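ERPC (Borrelia burgdorferi, PDB 4BXM) is an outer surface lipoprotein of the Lyme disease spirochaete that probably binds the host complement regulator factor H, helping the bacterium evade complement. Local coordinates at residues E21-I26 / L38-V43; T68-S73 / L96-K101; G90-S95 / I115-E120; I128-D133 / Y145-E150. One frame throughout, in Å; residues are numbered along the deposited sequence.

In the fold
From the N terminus, interaction 1 (21-26 with 38-43) closes a hairpin of two neighbouring strands. Interaction 2 (68-73 with 96-101) closes a longer loop that carries helix 79-88 and strand 90-93. Interaction 3 (90-95 with 115-120) starts inside that loop and ends beyond it, so the two cross, and Ser73 and Ser95 join them by a probable backbone hydrogen bond. Interaction 4 (128-133 with 145-150) is the last hairpin. Strand 125-134 pairs with strand 114-122 of interaction 3, and strand 142-148 pairs with strand 21-29 of interaction 1, which brings the chain's two ends together in one antiparallel sheet.

Interaction 1: residues E21-I26 / L38-V43; sequences EFTVKI and LGDLVV
Ile26 O is gripped by two successive amides of the facing strand, Leu38 N at 2.9 Å and Gly39 N at 3.3 Å. Leu38 and Gly39 thus share one partner, a classic beta bulge. Beyond it the pairing is regular: Val24 and Leu41 exchange two backbone bonds, as do Phe22 and Val43, and the bond from Leu41 N to Val24 O is short at 2.6 Å. The two strands form an antiparallel hairpin in the sheet of this Borrelia outer surface protein E family member. On its buried face, Phe22 CG straddles its own backbone N and C (chi1 68°), and the ring leans across to lie alongside Val43. Val43 CB stands over the ring face, 3.5 Å from Phe22 CZ, while CG1 and CG2 of Val43 reach CE2 and CE1 of Phe22 respectively. Ile26 CG2 rests on the Gly39 carbonyl, 3.5 Å from Gly39 O. Leu41 and Ile26 both also touch Ile147 of strand 142-148. The other face is more polar and more exposed. There Thr23 CG2 lies 3.8 Å from Asp40 CG, and Val42 CG1 packs against the carboxylate end of Glu21, whose OE2 makes a salt bridge with Arg44.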
loop_
_atom_site.group_PDB
_atom_site.type_symbol
_atom_site.label_atom_id
_atom_site.label_comp_id
_atom_site.label_asym_id
_atom_site.label_seq_id
_atom_site.Cartn_x
_atom_site.Cartn_y
_atom_site.Cartn_z
ATOM N N GLU A 21 6.662 1.688 13.508
ATOM C CA GLU A 21 6.367 2.414 12.279
ATOM C C GLU A 21 7.563 2.384 11.328
ATOM O O GLU A 21 8.672 2.562 11.792
ATOM C CB GLU A 21 6.032 3.865 12.591
ATOM C CG GLU A 21 5.483 4.621 11.404
ATOM C CD GLU A 21 5.112 6.066 11.659
ATOM O OE1 GLU A 21 5.980 6.899 11.781
ATOM O OE2 GLU A 21 3.935 6.407 11.624
ATOM N N PHE A 22 7.359 2.166 10.027
ATOM C CA PHE A 22 8.488 2.112 9.065
ATOM C C PHE A 22 7.969 2.632 7.723
ATOM O O PHE A 22 6.739 2.770 7.504
ATOM C CB PHE A 22 9.094 0.711 9.016
ATOM C CG PHE A 22 8.176 -0.334 8.417
ATOM C CD1 PHE A 22 8.024 -0.427 7.012
ATOM C CD2 PHE A 22 7.425 -1.152 9.210
ATOM C CE1 PHE A 22 7.132 -1.368 6.465
ATOM C CE2 PHE A 22 6.567 -2.110 8.659
ATOM C CZ PHE A 22 6.408 -2.203 7.280
ATOM N N THR A 23 8.892 2.920 6.838
ATOM C CA THR A 23 8.605 3.623 5.623
ATOM C C THR A 23 9.247 2.813 4.530
ATOM O O THR A 23 10.405 2.341 4.677
ATOM C CB THR A 23 9.111 5.078 5.703
ATOM O OG1 THR A 23 8.321 5.779 6.663
ATOM C CG2 THR A 23 8.950 5.799 4.405
ATOM N N VAL A 24 8.478 2.569 3.467
ATOM C CA VAL A 24 9.018 1.888 2.291
ATOM C C VAL A 24 8.585 2.638 1.081
ATOM O O VAL A 24 7.540 3.279 1.083
ATOM C CB VAL A 24 8.624 0.365 2.172
ATOM C CG1 VAL A 24 9.269 -0.461 3.264
ATOM C CG2 VAL A 24 7.088 0.125 2.087
ATOM N N LYS A 25 9.410 2.559 0.021
ATOM C CA LYS A 25 9.124 3.156 -1.255
ATOM C C LYS A 25 8.069 2.299 -1.936
ATOM O O LYS A 25 8.070 1.054 -1.836
ATOM C CB LYS A 25 10.358 3.228 -2.131
ATOM C CG LYS A 25 11.414 4.156 -1.537
ATOM C CD LYS A 25 12.009 5.018 -2.623
ATOM C CE LYS A 25 13.095 5.942 -2.086
ATOM N NZ LYS A 25 14.390 5.225 -2.177
ATOM N N ILE A 26 7.158 2.975 -2.607
ATOM C CA ILE A 26 6.113 2.251 -3.273
ATOM C C ILE A 26 6.042 2.677 -4.704
ATOM O O ILE A 26 6.058 3.842 -4.998
ATOM C CB ILE A 26 4.763 2.423 -2.633
ATOM C CG1 ILE A 26 3.711 1.537 -3.343
ATOM C CG2 ILE A 26 4.320 3.862 -2.613
ATOM C CD1 ILE A 26 2.457 1.452 -2.506
ATOM N N LEU A 38 6.254 5.826 -7.112
ATOM C CA LEU A 38 5.196 6.778 -6.720
ATOM C C LEU A 38 5.550 7.665 -5.517
ATOM O O LEU A 38 5.382 8.901 -5.546
ATOM C CB LEU A 38 3.873 6.052 -6.489
ATOM C CG LEU A 38 2.700 6.942 -6.045
ATOM C CD1 LEU A 38 2.346 7.989 -7.094
ATOM C CD2 LEU A 38 1.479 6.119 -5.633
ATOM N N GLY A 39 6.020 7.047 -4.436
ATOM C CA GLY A 39 6.343 7.794 -3.235
ATOM C C GLY A 39 6.708 6.843 -2.125
ATOM O O GLY A 39 7.272 5.717 -2.354
ATOM N N ASP A 40 6.375 7.288 -0.919
ATOM C CA ASP A 40 6.560 6.494 0.264
ATOM C C ASP A 40 5.267 5.890 0.812
ATOM O O ASP A 40 4.277 6.577 0.886
ATOM C CB ASP A 40 7.122 7.395 1.364
ATOM C CG ASP A 40 8.611 7.734 1.137
ATOM O OD1 ASP A 40 9.286 7.043 0.336
ATOM O OD2 ASP A 40 9.099 8.622 1.837
ATOM N N LEU A 41 5.351 4.647 1.293
ATOM C CA LEU A 41 4.314 4.060 2.105
ATOM C C LEU A 41 4.816 3.944 3.542
ATOM O O LEU A 41 5.776 3.245 3.829
ATOM C CB LEU A 41 3.833 2.691 1.563
ATOM C CG LEU A 41 2.612 2.079 2.276
ATOM C CD1 LEU A 41 1.358 2.804 1.910
ATOM C CD2 LEU A 41 2.428 0.613 1.910
ATOM N N VAL A 42 4.108 4.642 4.436
ATOM C CA VAL A 42 4.333 4.607 5.887
ATOM C C VAL A 42 3.391 3.544 6.511
ATOM O O VAL A 42 2.207 3.653 6.333
ATOM C CB VAL A 42 4.045 5.988 6.486
ATOM C CG1 VAL A 42 4.320 6.028 7.996
ATOM C CG2 VAL A 42 4.891 7.031 5.812
ATOM N N VAL A 43 3.946 2.531 7.203
ATOM C CA VAL A 43 3.239 1.484 7.838
ATOM C C VAL A 43 3.307 1.554 9.369
ATOM O O VAL A 43 4.424 1.515 9.904
ATOM C CB VAL A 43 3.828 0.161 7.371
ATOM C CG1 VAL A 43 2.973 -0.965 7.945
ATOM C CG2 VAL A 43 3.825 0.119 5.840
#

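Interaction 2: residues T68-S73 / L96-K101; sequences TATFFS and LYYGYK
Strands 67-74 and 96-97 of the antiparallel sheet pair here for just two residues, Ser73 with Leu96 and Phe72 with Tyr97, before segment 96-101 turns off as a loop. In the hydrogen-bonded pair, Ser73 N donates to Leu96 O at 2.8 Å, and the return bond from Leu96 N to Ser73 O is weak. Phe72 and Tyr97 form the next, non-hydrogen-bonded pair, with Phe72 CB 3.7 Å from Tyr97 CD2. Past them Phe71 O takes two amides: Tyr98 N at 2.9 Å, tilted from the carbonyl plane, and Gly99 N at 3.1 Å, in that plane and on a lone pair. Toward Thr52 of strand 50-56, Phe71 and Phe72 form a classic beta bulge. The Phe71 side chain runs beside that of Tyr97, pointing the same way. With CG anti to the backbone N (chi1 -171°), its ring meets Tyr97 edge-to-face, the Tyr97 edge toward the Phe71 face, with centroids 5.6 Å apart and planes at 56°. Gly99 CA comes within 3.7 Å of Phe71 CE1. The Tyr97 hydroxyl is hydrogen-bonded to Glu103, and the Phe71 ring also meets Tyr145, so the aromatic cluster reaches across to strand 142-148. On the Thr70 side, a water donates one hydrogen to Thr70 O at 2.8 Å and the other to Gly99 O at 2.7 Å.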
loop_
_atom_site.group_PDB
_atom_site.type_symbol
_atom_site.label_atom_id
_atom_site.label_comp_id
_atom_site.label_asym_id
_atom_site.label_seq_id
_atom_site.Cartn_x
_atom_site.Cartn_y
_atom_site.Cartn_z
ATOM N N THR A 68 -0.250 13.686 1.229
ATOM C CA THR A 68 -0.163 12.822 2.409
ATOM C C THR A 68 -1.560 12.408 2.919
ATOM O O THR A 68 -2.330 13.265 3.297
ATOM C CB THR A 68 0.558 13.531 3.578
ATOM O OG1 THR A 68 1.902 13.757 3.239
ATOM C CG2 THR A 68 0.577 12.638 4.859
ATOM N N ALA A 69 -1.840 11.110 2.993
ATOM C CA ALA A 69 -3.148 10.609 3.411
ATOM C C ALA A 69 -3.074 9.129 3.713
ATOM O O ALA A 69 -2.188 8.434 3.216
ATOM C CB ALA A 69 -4.234 10.892 2.372
ATOM N N THR A 70 -3.964 8.670 4.593
ATOM C CA THR A 70 -4.263 7.264 4.738
ATOM C C THR A 70 -4.424 6.625 3.363
ATOM O O THR A 70 -5.091 7.176 2.503
ATOM C CB THR A 70 -5.561 7.046 5.528
ATOM O OG1 THR A 70 -5.438 7.801 6.708
ATOM C CG2 THR A 70 -5.659 5.575 6.017
ATOM N N PHE A 71 -3.760 5.499 3.197
ATOM C CA PHE A 71 -3.817 4.675 2.021
ATOM C C PHE A 71 -4.808 3.534 2.253
ATOM O O PHE A 71 -5.722 3.369 1.504
ATOM C CB PHE A 71 -2.421 4.120 1.745
ATOM C CG PHE A 71 -2.265 3.404 0.434
ATOM C CD1 PHE A 71 -2.326 4.096 -0.774
ATOM C CD2 PHE A 71 -1.873 2.094 0.407
ATOM C CE1 PHE A 71 -2.133 3.451 -2.008
ATOM C CE2 PHE A 71 -1.629 1.419 -0.808
ATOM C CZ PHE A 71 -1.820 2.099 -2.021
ATOM N N PHE A 72 -4.581 2.759 3.304
ATOM C CA PHE A 72 -5.566 1.799 3.810
ATOM C C PHE A 72 -5.313 1.471 5.242
ATOM O O PHE A 72 -4.190 1.713 5.761
ATOM C CB PHE A 72 -5.607 0.489 2.984
ATOM C CG PHE A 72 -4.322 -0.352 2.968
ATOM C CD1 PHE A 72 -3.926 -1.096 4.073
ATOM C CD2 PHE A 72 -3.591 -0.485 1.823
ATOM C CE1 PHE A 72 -2.767 -1.818 4.040
ATOM C CE2 PHE A 72 -2.480 -1.275 1.734
ATOM C CZ PHE A 72 -2.075 -1.978 2.834
ATOM N N SER A 73 -6.291 0.810 5.851
ATOM C CA SER A 73 -6.096 0.337 7.187
ATOM C C SER A 73 -6.747 -1.009 7.366
ATOM O O SER A 73 -7.604 -1.426 6.569
ATOM C CB SER A 73 -6.615 1.434 8.186
ATOM O OG SER A 73 -7.989 1.458 8.022
ATOM N N LEU A 96 -10.646 -0.240 5.656
ATOM C CA LEU A 96 -10.840 0.925 4.835
ATOM C C LEU A 96 -9.730 1.122 3.847
ATOM O O LEU A 96 -8.585 0.982 4.209
ATOM C CB LEU A 96 -10.923 2.103 5.810
ATOM C CG LEU A 96 -11.454 3.363 5.259
ATOM C CD1 LEU A 96 -12.945 3.199 4.929
ATOM C CD2 LEU A 96 -11.200 4.419 6.336
ATOM N N TYR A 97 -10.067 1.380 2.569
ATOM C CA TYR A 97 -9.092 1.572 1.526
ATOM C C TYR A 97 -9.438 2.836 0.749
ATOM O O TYR A 97 -10.580 2.962 0.248
ATOM C CB TYR A 97 -9.085 0.342 0.606
ATOM C CG TYR A 97 -8.114 0.470 -0.523
ATOM C CD1 TYR A 97 -8.420 1.212 -1.659
ATOM C CD2 TYR A 97 -6.845 -0.136 -0.467
ATOM C CE1 TYR A 97 -7.499 1.401 -2.683
ATOM C CE2 TYR A 97 -5.909 0.076 -1.463
ATOM C CZ TYR A 97 -6.242 0.821 -2.596
ATOM O OH TYR A 97 -5.323 0.940 -3.642
ATOM N N TYR A 98 -8.465 3.747 0.631
ATOM C CA TYR A 98 -8.600 4.918 -0.233
ATOM C C TYR A 98 -7.751 4.864 -1.469
ATOM O O TYR A 98 -8.128 5.355 -2.533
ATOM C CB TYR A 98 -8.171 6.145 0.506
ATOM C CG TYR A 98 -9.063 6.449 1.621
ATOM C CD1 TYR A 98 -10.250 7.124 1.409
ATOM C CD2 TYR A 98 -8.728 6.048 2.937
ATOM C CE1 TYR A 98 -11.106 7.397 2.453
ATOM C CE2 TYR A 98 -9.575 6.297 3.971
ATOM C CZ TYR A 98 -10.752 7.001 3.718
ATOM O OH TYR A 98 -11.576 7.293 4.731
ATOM N N GLY A 99 -6.518 4.370 -1.342
ATOM C CA GLY A 99 -5.664 4.344 -2.484
ATOM C C GLY A 99 -5.177 5.733 -2.809
ATOM O O GLY A 99 -5.277 6.649 -1.968
ATOM N N TYR A 100 -4.644 5.890 -4.019
ATOM C CA TYR A 100 -4.155 7.233 -4.485
ATOM C C TYR A 100 -5.196 7.958 -5.370
ATOM O O TYR A 100 -6.287 7.412 -5.656
ATOM C CB TYR A 100 -2.752 7.069 -5.166
ATOM C CG TYR A 100 -2.031 8.355 -5.565
ATOM C CD1 TYR A 100 -1.790 9.352 -4.664
ATOM C CD2 TYR A 100 -1.634 8.566 -6.892
ATOM C CE1 TYR A 100 -1.186 10.570 -5.047
ATOM C CE2 TYR A 100 -1.021 9.761 -7.295
ATOM C CZ TYR A 100 -0.806 10.772 -6.373
ATOM O OH TYR A 100 -0.206 11.962 -6.751
ATOM N N LYS A 101 -4.887 9.197 -5.785
ATOM C CA LYS A 101 -5.905 10.164 -6.281
ATOM C C LYS A 101 -6.617 9.721 -7.554
ATOM O O LYS A 101 -7.721 10.158 -7.795
ATOM C CB LYS A 101 -5.295 11.579 -6.476
ATOM C CG LYS A 101 -4.116 11.614 -7.467
ATOM C CD LYS A 101 -3.777 13.020 -8.003
ATOM C CE LYS A 101 -2.642 13.041 -9.049
ATOM N NZ LYS A 101 -2.681 12.012 -10.130
HETATM O O HOH W 1 -3.914 7.763 0.077
#

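Interaction 3: residues G90-S95 / I115-E120; sequences GSFKTS and IITKIE
Phe92 and Ile115 make the tight half of this contact, their side chains lying side by side on the buried face and pointing the same way. Ile115 CB stands over one face of the ring, toward its rim, 3.5 Å from Phe92 CZ. From the same branched side chain, Ile115 CG2 approaches Phe92 CE1 and CG1 approaches CE2, while the Thr94 side chain crosses that of Ile115 at about a right angle, with Thr94 CG2 3.8 Å from Ile115 CG1. Two backbone bonds underlie the pair, the shorter from Ile115 N to Phe92 O at 2.7 Å. At the other end of this face, the Gly90 amide reaches Thr117 O at 3.2 Å from above the carbonyl plane and makes only a weak bond to Thr117 OG1, whereas Thr117 N returns a straight bond to Gly90 O at 2.8 Å. The opposite face is looser: Ser91 CB comes no closer than 4.0 Å to Ile116 CG1, and Ile116 is exposed. Strand 90-93 is an outermost strand of the antiparallel sheet within this chain. Helix 79-88 packs on the buried face, Phe82 meeting the Phe92 ring edge-to-face and Ala85 O hydrogen-bonded to Thr117 OG1, while strand 125-134 flanks strand 114-122.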
loop_
_atom_site.group_PDB
_atom_site.type_symbol
_atom_site.label_atom_id
_atom_site.label_comp_id
_atom_site.label_asym_id
_atom_site.label_seq_id
_atom_site.Cartn_x
_atom_site.Cartn_y
_atom_site.Cartn_z
ATOM N N GLY A 90 -0.164 -13.647 -0.416
ATOM C CA GLY A 90 -1.359 -14.135 0.311
ATOM C C GLY A 90 -2.482 -13.129 0.191
ATOM O O GLY A 90 -2.544 -12.413 -0.782
ATOM N N SER A 91 -3.300 -12.970 1.244
ATOM C CA SER A 91 -4.406 -12.024 1.143
ATOM C C SER A 91 -4.737 -11.490 2.557
ATOM O O SER A 91 -4.449 -12.120 3.571
ATOM C CB SER A 91 -5.641 -12.664 0.442
ATOM O OG SER A 91 -6.149 -13.667 1.308
ATOM N N PHE A 92 -5.268 -10.280 2.599
ATOM C CA PHE A 92 -5.808 -9.720 3.851
ATOM C C PHE A 92 -6.954 -8.794 3.492
ATOM O O PHE A 92 -7.049 -8.237 2.368
ATOM C CB PHE A 92 -4.723 -9.001 4.711
ATOM C CG PHE A 92 -4.069 -7.882 3.986
ATOM C CD1 PHE A 92 -3.061 -8.133 3.067
ATOM C CD2 PHE A 92 -4.540 -6.579 4.123
ATOM C CE1 PHE A 92 -2.479 -7.098 2.378
ATOM C CE2 PHE A 92 -3.999 -5.550 3.385
ATOM C CZ PHE A 92 -2.951 -5.814 2.526
ATOM N N LYS A 93 -7.822 -8.605 4.470
ATOM C CA LYS A 93 -8.918 -7.644 4.376
ATOM C C LYS A 93 -8.591 -6.299 5.038
ATOM O O LYS A 93 -8.319 -6.241 6.225
ATOM C CB LYS A 93 -10.190 -8.260 4.981
ATOM C CG LYS A 93 -11.474 -7.713 4.351
ATOM C CD LYS A 93 -12.701 -8.128 5.167
ATOM C CE LYS A 93 -12.849 -7.218 6.396
ATOM N NZ LYS A 93 -13.695 -7.825 7.475
ATOM N N THR A 94 -8.725 -5.218 4.287
ATOM C CA THR A 94 -8.714 -3.894 4.861
ATOM C C THR A 94 -10.073 -3.518 5.460
ATOM O O THR A 94 -11.105 -4.024 5.007
ATOM C CB THR A 94 -8.295 -2.914 3.772
ATOM O OG1 THR A 94 -9.190 -2.943 2.630
ATOM C CG2 THR A 94 -6.913 -3.354 3.282
ATOM N N SER A 95 -10.090 -2.621 6.445
ATOM C CA SER A 95 -11.329 -2.061 6.999
ATOM C C SER A 95 -11.675 -0.892 6.119
ATOM O O SER A 95 -12.823 -0.689 5.665
ATOM C CB SER A 95 -11.091 -1.618 8.449
ATOM O OG SER A 95 -9.815 -0.971 8.511
ATOM N N ILE A 115 -7.264 -7.394 -0.202
ATOM C CA ILE A 115 -6.011 -7.185 -0.966
ATOM C C ILE A 115 -5.310 -8.520 -1.195
ATOM O O ILE A 115 -5.023 -9.240 -0.245
ATOM C CB ILE A 115 -5.070 -6.233 -0.212
ATOM C CG1 ILE A 115 -5.707 -4.877 0.006
ATOM C CG2 ILE A 115 -3.760 -5.996 -0.948
ATOM C CD1 ILE A 115 -6.171 -4.197 -1.229
ATOM N N ILE A 116 -5.028 -8.833 -2.461
ATOM C CA ILE A 116 -4.331 -10.041 -2.837
ATOM C C ILE A 116 -2.907 -9.697 -3.253
ATOM O O ILE A 116 -2.712 -8.852 -4.075
ATOM C CB ILE A 116 -5.097 -10.824 -3.917
ATOM C CG1 ILE A 116 -6.373 -11.415 -3.244
ATOM C CG2 ILE A 116 -4.253 -11.985 -4.403
ATOM C CD1 ILE A 116 -7.286 -12.123 -4.224
ATOM N N THR A 117 -1.923 -10.323 -2.604
ATOM C CA THR A 117 -0.508 -10.020 -2.878
ATOM C C THR A 117 0.149 -11.221 -3.538
ATOM O O THR A 117 -0.297 -12.347 -3.380
ATOM C CB THR A 117 0.313 -9.677 -1.606
ATOM O OG1 THR A 117 0.376 -10.790 -0.772
ATOM C CG2 THR A 117 -0.293 -8.472 -0.792
ATOM N N LYS A 118 1.183 -10.927 -4.321
ATOM C CA LYS A 118 1.909 -11.886 -5.129
ATOM C C LYS A 118 3.386 -11.417 -5.046
ATOM O O LYS A 118 3.658 -10.226 -5.077
ATOM C CB LYS A 118 1.507 -11.816 -6.650
ATOM C CG LYS A 118 0.022 -11.977 -7.017
ATOM C CD LYS A 118 -0.205 -11.952 -8.514
ATOM C CE LYS A 118 -1.640 -11.578 -8.867
ATOM N NZ LYS A 118 -2.007 -11.953 -10.266
ATOM N N ILE A 119 4.323 -12.369 -5.066
ATOM C CA ILE A 119 5.762 -12.050 -5.210
ATOM C C ILE A 119 6.074 -12.110 -6.714
ATOM O O ILE A 119 5.837 -13.129 -7.365
ATOM C CB ILE A 119 6.631 -13.004 -4.348
ATOM C CG1 ILE A 119 6.324 -12.770 -2.863
ATOM C CG2 ILE A 119 8.120 -12.732 -4.581
ATOM C CD1 ILE A 119 6.829 -13.841 -1.934
ATOM N N GLU A 120 6.472 -10.988 -7.280
ATOM C CA GLU A 120 6.863 -10.921 -8.687
ATOM C C GLU A 120 8.222 -10.234 -8.859
ATOM O O GLU A 120 8.607 -9.382 -8.070
ATOM C CB GLU A 120 5.802 -10.189 -9.497
ATOM C CG GLU A 120 4.471 -10.909 -9.472
ATOM C CD GLU A 120 3.495 -10.383 -10.473
ATOM O OE1 GLU A 120 3.551 -10.840 -11.645
ATOM O OE2 GLU A 120 2.675 -9.509 -10.071
#

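Interaction 4: residues I128-D133 / Y145-E150; sequences ITFLGD and YAILLE
The last beta hairpin, strands 125-134 and 142-148, is joined here inside the antiparallel sheet, between strands 114-122 and 21-29. Phe130 and Tyr145 form a hydrogen-bonded pair: Tyr145 N donates to Phe130 O at 2.7 Å, and Phe130 N to Tyr145 O at 2.8 Å. Ile128 and Ile147 repeat the pattern two residues along. On the face of Phe130, Tyr145, Ile128 and Ile147, a chi1 of 56° leans Phe130 CG toward the partner strand. Tyr145 CB sits over one face of the Phe130 ring, 3.6 Å from CZ, and Ile147 CD1 comes to the edge of the same ring, 4.1 Å from CE1. The two aromatic planes are inclined at 27° but slid apart, so they barely overlap; Phe130 CE2 meets Tyr145 CD2 at 3.8 Å. At the start of helix 149-156, Ile128 CG1 packs obliquely on Leu149 CD1, 3.9 Å away. Thr129 and Ala146 face the other side of the sheet, with Thr129 CG2 3.8 Å from Ala146 CB. All the touching residues are buried, so polar groups need internal partners: Ile128, Phe130, Tyr145 and Ile147 pair amide with carbonyl across the strands, Thr129 and Ala146 turn theirs to Lys118 and Lys27 on flanking strands, and the hydroxyls of Tyr145 and Thr129 are hydrogen-bonded to Glu103 and Glu120, implying an apolar centre whose few hydroxyls meet carboxylates.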
loop_
_atom_site.group_PDB
_atom_site.type_symbol
_atom_site.label_atom_id
_atom_site.label_comp_id
_atom_site.label_asym_id
_atom_site.label_seq_id
_atom_site.Cartn_x
_atom_site.Cartn_y
_atom_site.Cartn_z
ATOM N N ILE A 128 6.615 -7.195 -3.884
ATOM C CA ILE A 128 5.274 -7.623 -3.496
ATOM C C ILE A 128 4.442 -6.798 -4.351
ATOM O O ILE A 128 4.713 -5.589 -4.455
ATOM C CB ILE A 128 4.961 -7.326 -2.023
ATOM C CG1 ILE A 128 5.608 -8.379 -1.109
ATOM C CG2 ILE A 128 3.459 -7.335 -1.724
ATOM C CD1 ILE A 128 4.912 -9.728 -1.078
ATOM N N THR A 129 3.487 -7.417 -5.072
ATOM C CA THR A 129 2.618 -6.574 -5.940
ATOM C C THR A 129 1.220 -6.753 -5.529
ATOM O O THR A 129 0.875 -7.831 -5.067
ATOM C CB THR A 129 2.604 -6.969 -7.425
ATOM O OG1 THR A 129 2.218 -8.354 -7.465
ATOM C CG2 THR A 129 4.014 -6.735 -8.014
ATOM N N PHE A 130 0.403 -5.744 -5.764
ATOM C CA PHE A 130 -1.022 -5.974 -5.506
ATOM C C PHE A 130 -1.845 -5.032 -6.314
ATOM O O PHE A 130 -1.421 -3.904 -6.661
ATOM C CB PHE A 130 -1.396 -5.866 -3.978
ATOM C CG PHE A 130 -1.019 -4.546 -3.328
ATOM C CD1 PHE A 130 0.290 -4.317 -2.897
ATOM C CD2 PHE A 130 -1.920 -3.529 -3.188
ATOM C CE1 PHE A 130 0.662 -3.126 -2.294
ATOM C CE2 PHE A 130 -1.551 -2.298 -2.585
ATOM C CZ PHE A 130 -0.256 -2.096 -2.147
ATOM N N LEU A 131 -3.085 -5.445 -6.567
ATOM C CA LEU A 131 -4.017 -4.517 -7.158
ATOM C C LEU A 131 -4.779 -3.613 -6.129
ATOM O O LEU A 131 -5.159 -4.043 -5.026
ATOM C CB LEU A 131 -5.061 -5.319 -7.962
ATOM C CG LEU A 131 -4.694 -6.209 -9.151
ATOM C CD1 LEU A 131 -5.967 -6.969 -9.628
ATOM C CD2 LEU A 131 -4.105 -5.477 -10.355
ATOM N N GLY A 132 -4.973 -2.355 -6.514
ATOM C CA GLY A 132 -5.838 -1.458 -5.834
ATOM C C GLY A 132 -7.223 -1.438 -6.444
ATOM O O GLY A 132 -7.774 -2.464 -6.793
ATOM N N ASP A 133 -7.832 -0.275 -6.453
ATOM C CA ASP A 133 -9.199 -0.124 -6.924
ATOM C C ASP A 133 -9.175 0.261 -8.419
ATOM O O ASP A 133 -8.083 0.602 -8.969
ATOM C CB ASP A 133 -9.817 0.974 -6.081
ATOM C CG ASP A 133 -11.275 1.133 -6.265
ATOM O OD1 ASP A 133 -11.908 0.211 -6.749
ATOM O OD2 ASP A 133 -11.767 2.221 -5.980
ATOM N N TYR A 145 0.214 -2.022 -7.594
ATOM C CA TYR A 145 1.224 -1.417 -6.762
ATOM C C TYR A 145 2.324 -2.432 -6.584
ATOM O O TYR A 145 2.062 -3.612 -6.581
ATOM C CB TYR A 145 0.700 -0.947 -5.367
ATOM C CG TYR A 145 -0.198 0.247 -5.438
ATOM C CD1 TYR A 145 0.327 1.525 -5.454
ATOM C CD2 TYR A 145 -1.563 0.114 -5.476
ATOM C CE1 TYR A 145 -0.488 2.638 -5.568
ATOM C CE2 TYR A 145 -2.376 1.213 -5.516
ATOM C CZ TYR A 145 -1.843 2.482 -5.558
ATOM O OH TYR A 145 -2.612 3.628 -5.686
ATOM N N ALA A 146 3.548 -1.943 -6.365
ATOM C CA ALA A 146 4.676 -2.814 -5.979
ATOM C C ALA A 146 5.620 -2.186 -4.978
ATOM O O ALA A 146 5.855 -0.952 -4.946
ATOM C CB ALA A 146 5.444 -3.285 -7.212
ATOM N N ILE A 147 6.136 -3.059 -4.139
ATOM C CA ILE A 147 7.016 -2.664 -3.039
ATOM C C ILE A 147 8.116 -3.695 -2.935
ATOM O O ILE A 147 7.853 -4.888 -2.893
ATOM C CB ILE A 147 6.304 -2.675 -1.647
ATOM C CG1 ILE A 147 5.252 -1.590 -1.587
ATOM C CG2 ILE A 147 7.341 -2.468 -0.569
ATOM C CD1 ILE A 147 4.143 -1.752 -0.562
ATOM N N LEU A 148 9.341 -3.255 -2.741
ATOM C CA LEU A 148 10.427 -4.216 -2.626
ATOM C C LEU A 148 10.253 -5.249 -1.516
ATOM O O LEU A 148 10.017 -4.970 -0.362
ATOM C CB LEU A 148 11.775 -3.467 -2.478
ATOM C CG LEU A 148 13.057 -4.243 -2.746
ATOM C CD1 LEU A 148 13.112 -4.748 -4.197
ATOM C CD2 LEU A 148 14.234 -3.310 -2.462
ATOM N N LEU A 149 10.392 -6.492 -1.870
ATOM C CA LEU A 149 10.108 -7.563 -0.952
ATOM C C LEU A 149 11.028 -7.566 0.256
ATOM O O LEU A 149 10.589 -7.871 1.387
ATOM C CB LEU A 149 10.187 -8.905 -1.689
ATOM C CG LEU A 149 10.131 -10.112 -0.747
ATOM C CD1 LEU A 149 8.832 -10.189 0.027
ATOM C CD2 LEU A 149 10.329 -11.344 -1.588
ATOM N N GLU A 150 12.302 -7.196 0.032
ATOM C CA GLU A 150 13.279 -7.199 1.129
ATOM C C GLU A 150 13.032 -6.123 2.108
ATOM O O GLU A 150 13.192 -6.359 3.266
ATOM C CB GLU A 150 14.713 -7.090 0.596
ATOM C CG GLU A 150 15.258 -8.508 0.364
ATOM C CD GLU A 150 15.253 -9.329 1.662
ATOM O OE1 GLU A 150 15.759 -8.785 2.678
ATOM O OE2 GLU A 150 14.729 -10.480 1.679
#